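Long-range contacts in probable exosome complex exonuclease 2 (Methanothermobacter thermautotrophicus, PDB 2WNR), which is probably a non-catalytic subunit of the archaeal RNA-degrading exosome that contributes to structuring the active site of its partner Rrp41: residues F34-E40 / R52-T58; I60-V64 / A157-L162; T197-I201 / I216-R220; I221-V225 / A250-V255. All blocks are in the same frame, centred on the assembly; numbering follows the deposited sequence.

From the N terminus, interaction 1 closes first, pairing strand 37-41 with strand 49-55 as a beta hairpin. The chain turns at once into strand 58-69, whose residues 60-64 meet helix 150-164 in interaction 2, closing a loop of 92 residues within the same mixed sheet and its covering helix; Val-53 of interaction 1 touches Ala-157 of interaction 2. Interaction 3 then joins strands 193-201 and 219-226 of the four-stranded antiparallel sheet of the second family domain, and interaction 4 lays helix 244-268 against the latter strand. No loop encloses or crosses another. Interactions 3 and 4 touch, Phe-198 packing on Ala-250 and Ile-253, whereas interactions 2 and 3 lie about 26 Å apart, centre to centre.

Interaction 1: F34-E40 / R52-T58; sequences FRDISIE and RVKLGNT
Arg-35 lays its guanidinium across the type II' turn from Leu-55 to Thr-58, which follows strand 49-55, crossing the side chain of Leu-55 at about a right angle. One face of the group sits on the carbonyl oxygen of Leu-55, 3.6 Å above the plane and over its centre, while NH2 lies against Leu-55 CG. A bend at chi3 (-65°) folds the arginine tip back to reach this spot; NH2 also forms a salt bridge with Asp-208 and a hydrogen bond to Gly-148 O.

On the other flank of Leu-55, CD1 runs alongside Ile-37 CG1 (3.8 Å), the two side chains pointing the same way, and meets the ring edge of Phe-34 at CD1 (4.0 Å). Ile-39 and Val-53 carry on this apolar face of the hairpin, over which helices 150-164 and 244-268 pack. The other face is polar: Glu-40 and Arg-52 run side by side, their planes 23° apart, with OE2 4.1 Å from NH1, beyond a salt bridge. One water accepts from Ser-38 OG (2.9 Å) and donates to Glu-40 OE2 and Arg-52 O.

With an alanine in place of Arg-35, Asp-208 would probably lose its charged mate and the Leu-55 turn its cover. The antiparallel hairpin thus has an oily side for the helices and a watered, charged side, and an arginine held by several bonds covers the turn that follows it.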
loop_
_atom_site.group_PDB
_atom_site.type_symbol
_atom_site.label_atom_id
_atom_site.label_comp_id
_atom_site.label_asym_id
_atom_site.label_seq_id
_atom_site.Cartn_x
_atom_site.Cartn_y
_atom_site.Cartn_z
ATOM N N PHE A 34 -22.971 -10.814 32.763
ATOM C CA PHE A 34 -21.791 -10.037 32.380
ATOM C C PHE A 34 -20.735 -10.042 33.466
ATOM O O PHE A 34 -21.039 -10.269 34.641
ATOM C CB PHE A 34 -22.177 -8.585 32.101
ATOM C CG PHE A 34 -22.737 -8.362 30.737
ATOM C CD1 PHE A 34 -21.896 -8.104 29.666
ATOM C CD2 PHE A 34 -24.105 -8.413 30.517
ATOM C CE1 PHE A 34 -22.403 -7.906 28.402
ATOM C CE2 PHE A 34 -24.618 -8.207 29.249
ATOM C CZ PHE A 34 -23.766 -7.956 28.193
ATOM N N ARG A 35 -19.491 -9.775 33.071
ATOM C CA ARG A 35 -18.426 -9.497 34.031
ATOM C C ARG A 35 -18.608 -8.071 34.529
ATOM O O ARG A 35 -19.504 -7.360 34.071
ATOM C CB ARG A 35 -17.057 -9.666 33.379
ATOM C CG ARG A 35 -16.709 -11.096 33.020
ATOM C CD ARG A 35 -15.655 -11.164 31.939
ATOM N NE ARG A 35 -16.151 -10.606 30.685
ATOM C CZ ARG A 35 -15.431 -10.488 29.573
ATOM N NH1 ARG A 35 -14.169 -10.891 29.544
ATOM N NH2 ARG A 35 -15.976 -9.950 28.483
ATOM N N ASP A 36 -17.765 -7.650 35.464
ATOM C CA ASP A 36 -17.830 -6.286 35.977
ATOM C C ASP A 36 -17.641 -5.296 34.831
ATOM O O ASP A 36 -16.875 -5.548 33.899
ATOM C CB ASP A 36 -16.778 -6.070 37.063
ATOM C CG ASP A 36 -17.123 -6.776 38.372
ATOM O OD1 ASP A 36 -16.190 -7.274 39.033
ATOM O OD2 ASP A 36 -18.319 -6.831 38.749
ATOM N N ILE A 37 -18.365 -4.187 34.873
ATOM C CA ILE A 37 -18.219 -3.179 33.833
ATOM C C ILE A 37 -17.784 -1.851 34.432
ATOM O O ILE A 37 -18.285 -1.432 35.474
ATOM C CB ILE A 37 -19.496 -3.025 32.976
ATOM C CG1 ILE A 37 -19.778 -4.323 32.210
ATOM C CG2 ILE A 37 -19.343 -1.871 31.984
ATOM C CD1 ILE A 37 -21.148 -4.395 31.607
ATOM N N SER A 38 -16.840 -1.205 33.755
ATOM C CA SER A 38 -16.272 0.055 34.188
ATOM C C SER A 38 -16.308 1.021 33.005
ATOM O O SER A 38 -15.810 0.710 31.931
ATOM C CB SER A 38 -14.839 -0.182 34.679
ATOM O OG SER A 38 -14.213 1.014 35.095
ATOM N N ILE A 39 -16.920 2.185 33.199
ATOM C CA ILE A 39 -17.088 3.174 32.134
ATOM C C ILE A 39 -16.621 4.563 32.578
ATOM O O ILE A 39 -17.158 5.139 33.539
ATOM C CB ILE A 39 -18.561 3.264 31.684
ATOM C CG1 ILE A 39 -19.089 1.888 31.283
ATOM C CG2 ILE A 39 -18.723 4.276 30.551
ATOM C CD1 ILE A 39 -20.609 1.784 31.252
ATOM N N GLU A 40 -15.620 5.093 31.881
ATOM C CA GLU A 40 -15.165 6.468 32.091
ATOM C C GLU A 40 -15.292 7.247 30.795
ATOM O O GLU A 40 -15.105 6.692 29.717
ATOM C CB GLU A 40 -13.710 6.510 32.541
ATOM C CG GLU A 40 -13.385 5.678 33.772
ATOM C CD GLU A 40 -11.887 5.645 34.042
ATOM O OE1 GLU A 40 -11.362 6.613 34.649
ATOM O OE2 GLU A 40 -11.237 4.651 33.638
ATOM N N ARG A 52 -13.297 5.249 28.097
ATOM C CA ARG A 52 -12.492 4.075 28.409
ATOM C C ARG A 52 -13.417 3.053 29.064
ATOM O O ARG A 52 -13.967 3.304 30.145
ATOM C CB ARG A 52 -11.322 4.449 29.331
ATOM C CG ARG A 52 -10.414 3.291 29.707
ATOM C CD ARG A 52 -9.622 3.577 30.982
ATOM N NE ARG A 52 -8.186 3.747 30.744
ATOM C CZ ARG A 52 -7.500 4.870 30.956
ATOM N NH1 ARG A 52 -8.103 5.957 31.424
ATOM N NH2 ARG A 52 -6.196 4.904 30.707
ATOM N N VAL A 53 -13.612 1.918 28.395
ATOM C CA VAL A 53 -14.456 0.848 28.930
ATOM C C VAL A 53 -13.634 -0.387 29.301
ATOM O O VAL A 53 -12.774 -0.838 28.540
ATOM C CB VAL A 53 -15.603 0.465 27.960
ATOM C CG1 VAL A 53 -16.287 -0.830 28.397
ATOM C CG2 VAL A 53 -16.617 1.570 27.897
ATOM N N LYS A 54 -13.897 -0.908 30.492
ATOM C CA LYS A 54 -13.331 -2.172 30.933
ATOM C C LYS A 54 -14.467 -3.153 31.177
ATOM O O LYS A 54 -15.379 -2.889 31.959
ATOM C CB LYS A 54 -12.494 -1.997 32.198
ATOM C CG LYS A 54 -11.131 -1.376 31.967
ATOM C CD LYS A 54 -10.263 -1.430 33.230
ATOM C CE LYS A 54 -9.726 -2.840 33.465
ATOM N NZ LYS A 54 -8.838 -2.938 34.659
ATOM N N LEU A 55 -14.408 -4.277 30.479
ATOM C CA LEU A 55 -15.393 -5.331 30.612
ATOM C C LEU A 55 -14.588 -6.560 31.023
ATOM O O LEU A 55 -13.927 -7.186 30.205
ATOM C CB LEU A 55 -16.151 -5.516 29.282
ATOM C CG LEU A 55 -17.023 -6.749 29.003
ATOM C CD1 LEU A 55 -18.061 -6.992 30.089
ATOM C CD2 LEU A 55 -17.702 -6.635 27.641
ATOM N N GLY A 56 -14.619 -6.880 32.308
ATOM C CA GLY A 56 -13.615 -7.767 32.869
ATOM C C GLY A 56 -12.294 -7.056 32.674
ATOM O O GLY A 56 -12.142 -5.901 33.079
ATOM N N ASN A 57 -11.348 -7.720 32.023
ATOM C CA ASN A 57 -10.056 -7.106 31.735
ATOM C C ASN A 57 -9.951 -6.560 30.322
ATOM O O ASN A 57 -8.990 -5.858 30.001
ATOM C CB ASN A 57 -8.917 -8.086 32.002
ATOM C CG ASN A 57 -8.641 -8.258 33.467
ATOM O OD1 ASN A 57 -8.741 -7.308 34.237
ATOM N ND2 ASN A 57 -8.283 -9.474 33.866
ATOM N N THR A 58 -10.924 -6.898 29.480
ATOM C CA THR A 58 -10.988 -6.379 28.124
ATOM C C THR A 58 -11.156 -4.870 28.201
ATOM O O THR A 58 -12.109 -4.370 28.791
ATOM C CB THR A 58 -12.136 -7.034 27.303
ATOM O OG1 THR A 58 -11.842 -8.422 27.112
ATOM C CG2 THR A 58 -12.278 -6.399 25.952
HETATM O O HOH W 1 -13.210 2.399 32.770
#

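Interaction 2: I60-V64 / A157-L162; sequences IIVGV and ATVAAL
Val-62 of strand 58-69 is set into the surface of helix 150-164 between Ala-157 and Ala-161, two alanines one helical turn apart, where that helix packs on the mixed sheet of the first RNase PH-type domain. Its two methyls divide the work: CG2 presses on Ala-157 CB at 3.5 Å, and CG1 lies on Ala-161 CB at 3.7 Å. The torsion explains the split, since CG1 is anti to the backbone N (chi1 175°) while CG2 stands beside that nitrogen. CG2 also comes within 4.0 Å of Thr-158 OG1, a hydroxyl that is hydrogen-bonded to Ala-154 O within the helix.

Val-64, two residues further along the strand, has the next largest share of the contact. Its CG2 reaches Ala-161 CB at 3.7 Å, so this one alanine methyl takes a valine methyl from each of two successive inward-facing residues, and the same CG2 meets Leu-162 CD2 at 4.1 Å. At the start of the strand segment Ile-60 adds a lighter touch through CG2 on Ala-157 CB.

The short axes run 38° apart and approach to 7.8 Å, with the alanines presenting only a methyl where the valines come in. An alanine in place of Val-62 would probably leave a gap over both Ala-157 and Ala-161, robbing the helix of its broadest hold on this strand. Every touching residue is buried, and the attraction is apolar packing alone: the strand's backbone pairs with strands 49-55 and 133-145, the helix keeps its own i to i+4 bonds, and Ala-157 O also takes Ser-51 OG.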
loop_
_atom_site.group_PDB
_atom_site.type_symbol
_atom_site.label_atom_id
_atom_site.label_comp_id
_atom_site.label_asym_id
_atom_site.label_seq_id
_atom_site.Cartn_x
_atom_site.Cartn_y
_atom_site.Cartn_z
ATOM N N ILE A 60 -11.017 -1.084 26.161
ATOM C CA ILE A 60 -11.097 -0.359 24.904
ATOM C C ILE A 60 -11.203 1.133 25.191
ATOM O O ILE A 60 -11.990 1.556 26.032
ATOM C CB ILE A 60 -12.321 -0.814 24.049
ATOM C CG1 ILE A 60 -12.127 -2.244 23.544
ATOM C CG2 ILE A 60 -12.556 0.120 22.857
ATOM C CD1 ILE A 60 -13.304 -2.772 22.769
ATOM N N ILE A 61 -10.397 1.921 24.493
ATOM C CA ILE A 61 -10.535 3.365 24.508
ATOM C C ILE A 61 -11.074 3.853 23.167
ATOM O O ILE A 61 -10.581 3.462 22.115
ATOM C CB ILE A 61 -9.208 4.041 24.818
ATOM C CG1 ILE A 61 -8.795 3.718 26.257
ATOM C CG2 ILE A 61 -9.309 5.551 24.586
ATOM C CD1 ILE A 61 -7.352 3.955 26.529
ATOM N N VAL A 62 -12.102 4.688 23.212
ATOM C CA VAL A 62 -12.689 5.221 21.996
ATOM C C VAL A 62 -12.569 6.733 21.980
ATOM O O VAL A 62 -12.815 7.390 22.979
ATOM C CB VAL A 62 -14.171 4.797 21.832
ATOM C CG1 VAL A 62 -14.801 5.467 20.618
ATOM C CG2 VAL A 62 -14.285 3.294 21.710
ATOM N N GLY A 63 -12.175 7.280 20.842
ATOM C CA GLY A 63 -12.183 8.717 20.658
ATOM C C GLY A 63 -13.118 9.092 19.526
ATOM O O GLY A 63 -13.246 8.354 18.543
ATOM N N VAL A 64 -13.778 10.237 19.672
ATOM C CA VAL A 64 -14.634 10.769 18.624
ATOM C C VAL A 64 -14.032 12.093 18.158
ATOM O O VAL A 64 -13.911 13.034 18.943
ATOM C CB VAL A 64 -16.098 10.979 19.094
ATOM C CG1 VAL A 64 -16.957 11.460 17.933
ATOM C CG2 VAL A 64 -16.684 9.709 19.668
ATOM N N ALA A 157 -18.353 1.365 24.585
ATOM C CA ALA A 157 -17.397 2.472 24.604
ATOM C C ALA A 157 -17.700 3.522 23.524
ATOM O O ALA A 157 -17.569 4.724 23.769
ATOM C CB ALA A 157 -15.973 1.950 24.461
ATOM N N THR A 158 -18.103 3.063 22.339
ATOM C CA THR A 158 -18.447 3.952 21.246
ATOM C C THR A 158 -19.677 4.768 21.611
ATOM O O THR A 158 -19.665 5.992 21.476
ATOM C CB THR A 158 -18.709 3.176 19.962
ATOM O OG1 THR A 158 -17.618 2.280 19.719
ATOM C CG2 THR A 158 -18.847 4.133 18.775
ATOM N N VAL A 159 -20.721 4.090 22.095
ATOM C CA VAL A 159 -21.913 4.774 22.574
ATOM C C VAL A 159 -21.544 5.780 23.662
ATOM O O VAL A 159 -21.961 6.945 23.600
ATOM C CB VAL A 159 -23.022 3.787 23.043
ATOM C CG1 VAL A 159 -24.126 4.512 23.798
ATOM C CG2 VAL A 159 -23.635 3.080 21.843
ATOM N N ALA A 160 -20.746 5.342 24.636
ATOM C CA ALA A 160 -20.329 6.222 25.723
ATOM C C ALA A 160 -19.609 7.457 25.175
ATOM O O ALA A 160 -19.943 8.588 25.540
ATOM C CB ALA A 160 -19.453 5.479 26.725
ATOM N N ALA A 161 -18.651 7.235 24.274
ATOM C CA ALA A 161 -17.870 8.323 23.695
ATOM C C ALA A 161 -18.747 9.322 22.930
ATOM O O ALA A 161 -18.523 10.534 22.984
ATOM C CB ALA A 161 -16.783 7.767 22.805
ATOM N N LEU A 162 -19.751 8.803 22.232
ATOM C CA LEU A 162 -20.663 9.631 21.457
ATOM C C LEU A 162 -21.475 10.556 22.350
ATOM O O LEU A 162 -21.728 11.710 22.002
ATOM C CB LEU A 162 -21.602 8.765 20.617
ATOM C CG LEU A 162 -20.975 8.119 19.381
ATOM C CD1 LEU A 162 -21.876 7.058 18.775
ATOM C CD2 LEU A 162 -20.508 9.114 18.355
#

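Interaction 3: T197-I201 / I216-R220; sequences TFAKI and ILTAR
Ala-199 and Ile-201 meet Leu-217 where strands 193-201 and 219-226, the central pair of the four-stranded antiparallel sheet in the second RNase PH-type domain, come together. With Ile-216 they form an apolar cluster, the tight part of the contact. Leu-217 has its CG in the crowded position between backbone N and carbonyl carbon (chi1 57°), and CD2 comes down on Ala-199 CB at 3.7 Å. Ile-201 crosses Leu-217 at about a right angle, its CG1 over the leucine CA and CB, and also crosses Ile-216, where Ile-201 CG2 meets Ile-216 CD1 at 3.8 Å. Helix 11-21 packs on both isoleucines.

The looser part is more open to solvent. Lys-200 and Thr-218 lie side by side, pointing the same way, with Lys-200 CG 4.1 Å from Thr-218 CB; the lysine chain then bends off to a salt bridge with Asp-246. Arg-220 touches Phe-198 O through CA and CB and leaves from the face that carries Ala-199, its guanidinium leading away to a salt bridge with Glu-106.

Two backbone hydrogen bonds join the segments. Lys-200 N donates to Ala-219 O, the donor tilted 23° from the carbonyl plane. The other bond is straighter: Thr-218 N reaches Lys-200 O at 2.8 Å, nearly along the C=O axis, with an angle of 164° at the hydrogen.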
loop_
_atom_site.group_PDB
_atom_site.type_symbol
_atom_site.label_atom_id
_atom_site.label_comp_id
_atom_site.label_asym_id
_atom_site.label_seq_id
_atom_site.Cartn_x
_atom_site.Cartn_y
_atom_site.Cartn_z
ATOM N N THR A 197 -23.221 -10.141 23.317
ATOM C CA THR A 197 -22.599 -11.233 22.581
ATOM C C THR A 197 -22.690 -12.509 23.397
ATOM O O THR A 197 -22.365 -12.520 24.585
ATOM C CB THR A 197 -21.123 -10.940 22.253
ATOM O OG1 THR A 197 -21.048 -9.804 21.388
ATOM C CG2 THR A 197 -20.481 -12.109 21.536
ATOM N N PHE A 198 -23.133 -13.578 22.744
ATOM C CA PHE A 198 -23.281 -14.893 23.359
ATOM C C PHE A 198 -22.349 -15.889 22.699
ATOM O O PHE A 198 -22.060 -15.778 21.514
ATOM C CB PHE A 198 -24.717 -15.395 23.196
ATOM C CG PHE A 198 -25.745 -14.484 23.781
ATOM C CD1 PHE A 198 -26.284 -14.745 25.025
ATOM C CD2 PHE A 198 -26.178 -13.361 23.084
ATOM C CE1 PHE A 198 -27.241 -13.897 25.574
ATOM C CE2 PHE A 198 -27.136 -12.507 23.624
ATOM C CZ PHE A 198 -27.668 -12.772 24.868
ATOM N N ALA A 199 -21.900 -16.876 23.459
ATOM C CA ALA A 199 -21.060 -17.930 22.919
ATOM C C ALA A 199 -21.721 -19.289 23.104
ATOM O O ALA A 199 -22.126 -19.638 24.213
ATOM C CB ALA A 199 -19.693 -17.906 23.585
ATOM N N LYS A 200 -21.836 -20.047 22.015
ATOM C CA LYS A 200 -22.327 -21.424 22.088
ATOM C C LYS A 200 -21.216 -22.360 22.551
ATOM O O LYS A 200 -20.229 -22.578 21.840
ATOM C CB LYS A 200 -22.879 -21.881 20.738
ATOM C CG LYS A 200 -23.332 -23.347 20.678
ATOM C CD LYS A 200 -24.746 -23.546 21.201
ATOM C CE LYS A 200 -25.183 -24.997 21.074
ATOM N NZ LYS A 200 -25.440 -25.437 19.678
ATOM N N ILE A 201 -21.383 -22.890 23.755
ATOM C CA ILE A 201 -20.482 -23.885 24.304
ATOM C C ILE A 201 -21.362 -25.035 24.755
ATOM O O ILE A 201 -22.392 -24.815 25.406
ATOM C CB ILE A 201 -19.636 -23.332 25.481
ATOM C CG1 ILE A 201 -18.758 -22.170 25.006
ATOM C CG2 ILE A 201 -18.748 -24.430 26.058
ATOM C CD1 ILE A 201 -18.389 -21.162 26.078
ATOM N N ILE A 216 -12.741 -21.835 22.824
ATOM C CA ILE A 216 -13.330 -23.165 22.680
ATOM C C ILE A 216 -14.773 -23.185 22.184
ATOM O O ILE A 216 -15.330 -24.272 21.952
ATOM C CB ILE A 216 -13.272 -23.949 24.004
ATOM C CG1 ILE A 216 -14.169 -23.285 25.050
ATOM C CG2 ILE A 216 -11.823 -24.099 24.472
ATOM C CD1 ILE A 216 -14.975 -24.258 25.836
ATOM N N LEU A 217 -15.379 -22.003 22.033
ATOM C CA LEU A 217 -16.766 -21.897 21.602
ATOM C C LEU A 217 -16.963 -22.578 20.254
ATOM O O LEU A 217 -16.020 -22.702 19.477
ATOM C CB LEU A 217 -17.216 -20.430 21.543
ATOM C CG LEU A 217 -16.480 -19.386 20.681
ATOM C CD1 LEU A 217 -16.655 -19.625 19.191
ATOM C CD2 LEU A 217 -16.956 -17.994 21.036
ATOM N N THR A 218 -18.184 -23.049 20.005
ATOM C CA THR A 218 -18.569 -23.592 18.711
ATOM C C THR A 218 -18.862 -22.419 17.758
ATOM O O THR A 218 -18.397 -22.386 16.608
ATOM C CB THR A 218 -19.805 -24.506 18.861
ATOM O OG1 THR A 218 -19.447 -25.668 19.615
ATOM C CG2 THR A 218 -20.373 -24.936 17.498
ATOM N N ALA A 219 -19.627 -21.456 18.264
ATOM C CA ALA A 219 -20.022 -20.286 17.521
ATOM C C ALA A 219 -20.410 -19.196 18.502
ATOM O O ALA A 219 -20.538 -19.443 19.713
ATOM C CB ALA A 219 -21.169 -20.613 16.637
ATOM N N ARG A 220 -20.597 -17.991 17.983
ATOM C CA ARG A 220 -20.988 -16.850 18.799
ATOM C C ARG A 220 -22.056 -16.075 18.064
ATOM O O ARG A 220 -22.159 -16.174 16.847
ATOM C CB ARG A 220 -19.788 -15.933 19.045
ATOM C CG ARG A 220 -19.209 -15.341 17.753
ATOM C CD ARG A 220 -18.386 -14.104 17.979
ATOM N NE ARG A 220 -17.286 -14.140 17.070
ATOM C CZ ARG A 220 -17.033 -13.486 15.939
ATOM N NH1 ARG A 220 -15.912 -13.851 15.358
ATOM N NH2 ARG A 220 -17.774 -12.528 15.382
#

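Interaction 4: I221-V225 / A250-V255; sequences ISIGV and AVSIAV
This is a buried strand-on-helix packing contact in the second RNase PH-type domain, where helix 244-268 lies against the four-stranded antiparallel sheet and strand 219-226 supplies Ile-221, Ile-223 and Val-225 to meet it. The short axes stay 8.8 Å apart at an angle of 44°.

Ala-250 and Ala-254, one helical turn apart, receive the strand's side chains. Ala-250 CB takes Ile-221 CG2 at 3.9 Å and Ile-223 CD1 at 3.7 Å. Ala-254 CB sits between the next two, 4.0 Å from Ile-223 CB and the same distance from Val-225 CG2. Val-225 then crosses Val-255 at about a right angle, methyl against methyl.

Phe-198 of the adjacent strand packs on Ala-250 and Ile-253, and Met-234 of strand 231-237 packs on Ile-221, Ile-223 and Val-251, so the strands to either side extend the apolar layer. Ile-221, Val-251 and Val-255 also lie against apolar side chains of another protein's chain.

Ile-223 reaches deepest: with CG1 anti to the carbonyl carbon (chi1 -56°) and the chain extended beyond it, CD1 lies over the helix backbone between Ala-250 and Val-251, 3.9 Å from Val-251 CG2.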
loop_
_atom_site.group_PDB
_atom_site.type_symbol
_atom_site.label_atom_id
_atom_site.label_comp_id
_atom_site.label_asym_id
_atom_site.label_seq_id
_atom_site.Cartn_x
_atom_site.Cartn_y
_atom_site.Cartn_z
ATOM N N ILE A 221 -22.840 -15.294 18.797
ATOM C CA ILE A 221 -23.813 -14.385 18.178
ATOM C C ILE A 221 -23.906 -13.054 18.942
ATOM O O ILE A 221 -24.071 -13.029 20.156
ATOM C CB ILE A 221 -25.213 -15.050 17.982
ATOM C CG1 ILE A 221 -26.189 -14.070 17.325
ATOM C CG2 ILE A 221 -25.756 -15.594 19.301
ATOM C CD1 ILE A 221 -27.408 -14.711 16.704
ATOM N N SER A 222 -23.757 -11.953 18.216
ATOM C CA SER A 222 -23.867 -10.626 18.796
ATOM C C SER A 222 -25.179 -10.008 18.375
ATOM O O SER A 222 -25.522 -10.025 17.184
ATOM C CB SER A 222 -22.715 -9.738 18.332
ATOM O OG SER A 222 -21.475 -10.325 18.668
ATOM N N ILE A 223 -25.908 -9.461 19.347
ATOM C CA ILE A 223 -27.180 -8.822 19.066
ATOM C C ILE A 223 -27.227 -7.383 19.580
ATOM O O ILE A 223 -27.010 -7.126 20.761
ATOM C CB ILE A 223 -28.359 -9.655 19.611
ATOM C CG1 ILE A 223 -28.309 -11.070 19.029
ATOM C CG2 ILE A 223 -29.698 -8.992 19.268
ATOM C CD1 ILE A 223 -29.147 -12.058 19.772
ATOM N N GLY A 224 -27.490 -6.449 18.670
ATOM C CA GLY A 224 -27.680 -5.052 19.035
ATOM C C GLY A 224 -29.161 -4.738 19.177
ATOM O O GLY A 224 -29.929 -4.878 18.215
ATOM N N VAL A 225 -29.555 -4.320 20.382
ATOM C CA VAL A 225 -30.945 -3.954 20.687
ATOM C C VAL A 225 -31.061 -2.457 20.997
ATOM O O VAL A 225 -30.142 -1.867 21.558
ATOM C CB VAL A 225 -31.505 -4.773 21.875
ATOM C CG1 VAL A 225 -32.996 -4.563 22.008
ATOM C CG2 VAL A 225 -31.203 -6.259 21.682
ATOM N N ALA A 250 -31.031 -16.310 22.387
ATOM C CA ALA A 250 -30.114 -15.171 22.464
ATOM C C ALA A 250 -30.828 -13.827 22.295
ATOM O O ALA A 250 -30.568 -12.902 23.050
ATOM C CB ALA A 250 -28.972 -15.318 21.453
ATOM N N VAL A 251 -31.725 -13.718 21.318
ATOM C CA VAL A 251 -32.570 -12.532 21.201
ATOM C C VAL A 251 -33.278 -12.279 22.531
ATOM O O VAL A 251 -33.144 -11.202 23.119
ATOM C CB VAL A 251 -33.603 -12.667 20.051
ATOM C CG1 VAL A 251 -34.680 -11.584 20.149
ATOM C CG2 VAL A 251 -32.892 -12.626 18.698
ATOM N N SER A 252 -33.995 -13.290 23.012
ATOM C CA SER A 252 -34.749 -13.188 24.257
ATOM C C SER A 252 -33.914 -12.571 25.383
ATOM O O SER A 252 -34.289 -11.527 25.923
ATOM C CB SER A 252 -35.314 -14.556 24.664
ATOM O OG SER A 252 -36.118 -14.453 25.825
ATOM N N ILE A 253 -32.781 -13.193 25.715
ATOM C CA ILE A 253 -31.885 -12.644 26.739
ATOM C C ILE A 253 -31.448 -11.221 26.384
ATOM O O ILE A 253 -31.615 -10.308 27.195
ATOM C CB ILE A 253 -30.642 -13.547 27.049
ATOM C CG1 ILE A 253 -31.052 -14.817 27.803
ATOM C CG2 ILE A 253 -29.646 -12.815 27.904
ATOM C CD1 ILE A 253 -30.864 -16.077 27.011
ATOM N N ALA A 254 -30.917 -11.031 25.178
ATOM C CA ALA A 254 -30.419 -9.716 24.760
ATOM C C ALA A 254 -31.447 -8.607 25.004
ATOM O O ALA A 254 -31.112 -7.547 25.545
ATOM C CB ALA A 254 -29.964 -9.736 23.301
ATOM N N VAL A 255 -32.702 -8.873 24.643
ATOM C CA VAL A 255 -33.788 -7.904 24.811
ATOM C C VAL A 255 -34.113 -7.578 26.292
ATOM O O VAL A 255 -34.629 -6.499 26.595
ATOM C CB VAL A 255 -35.040 -8.337 23.986
ATOM C CG1 VAL A 255 -36.253 -7.458 24.273
ATOM C CG2 VAL A 255 -34.711 -8.294 22.499
#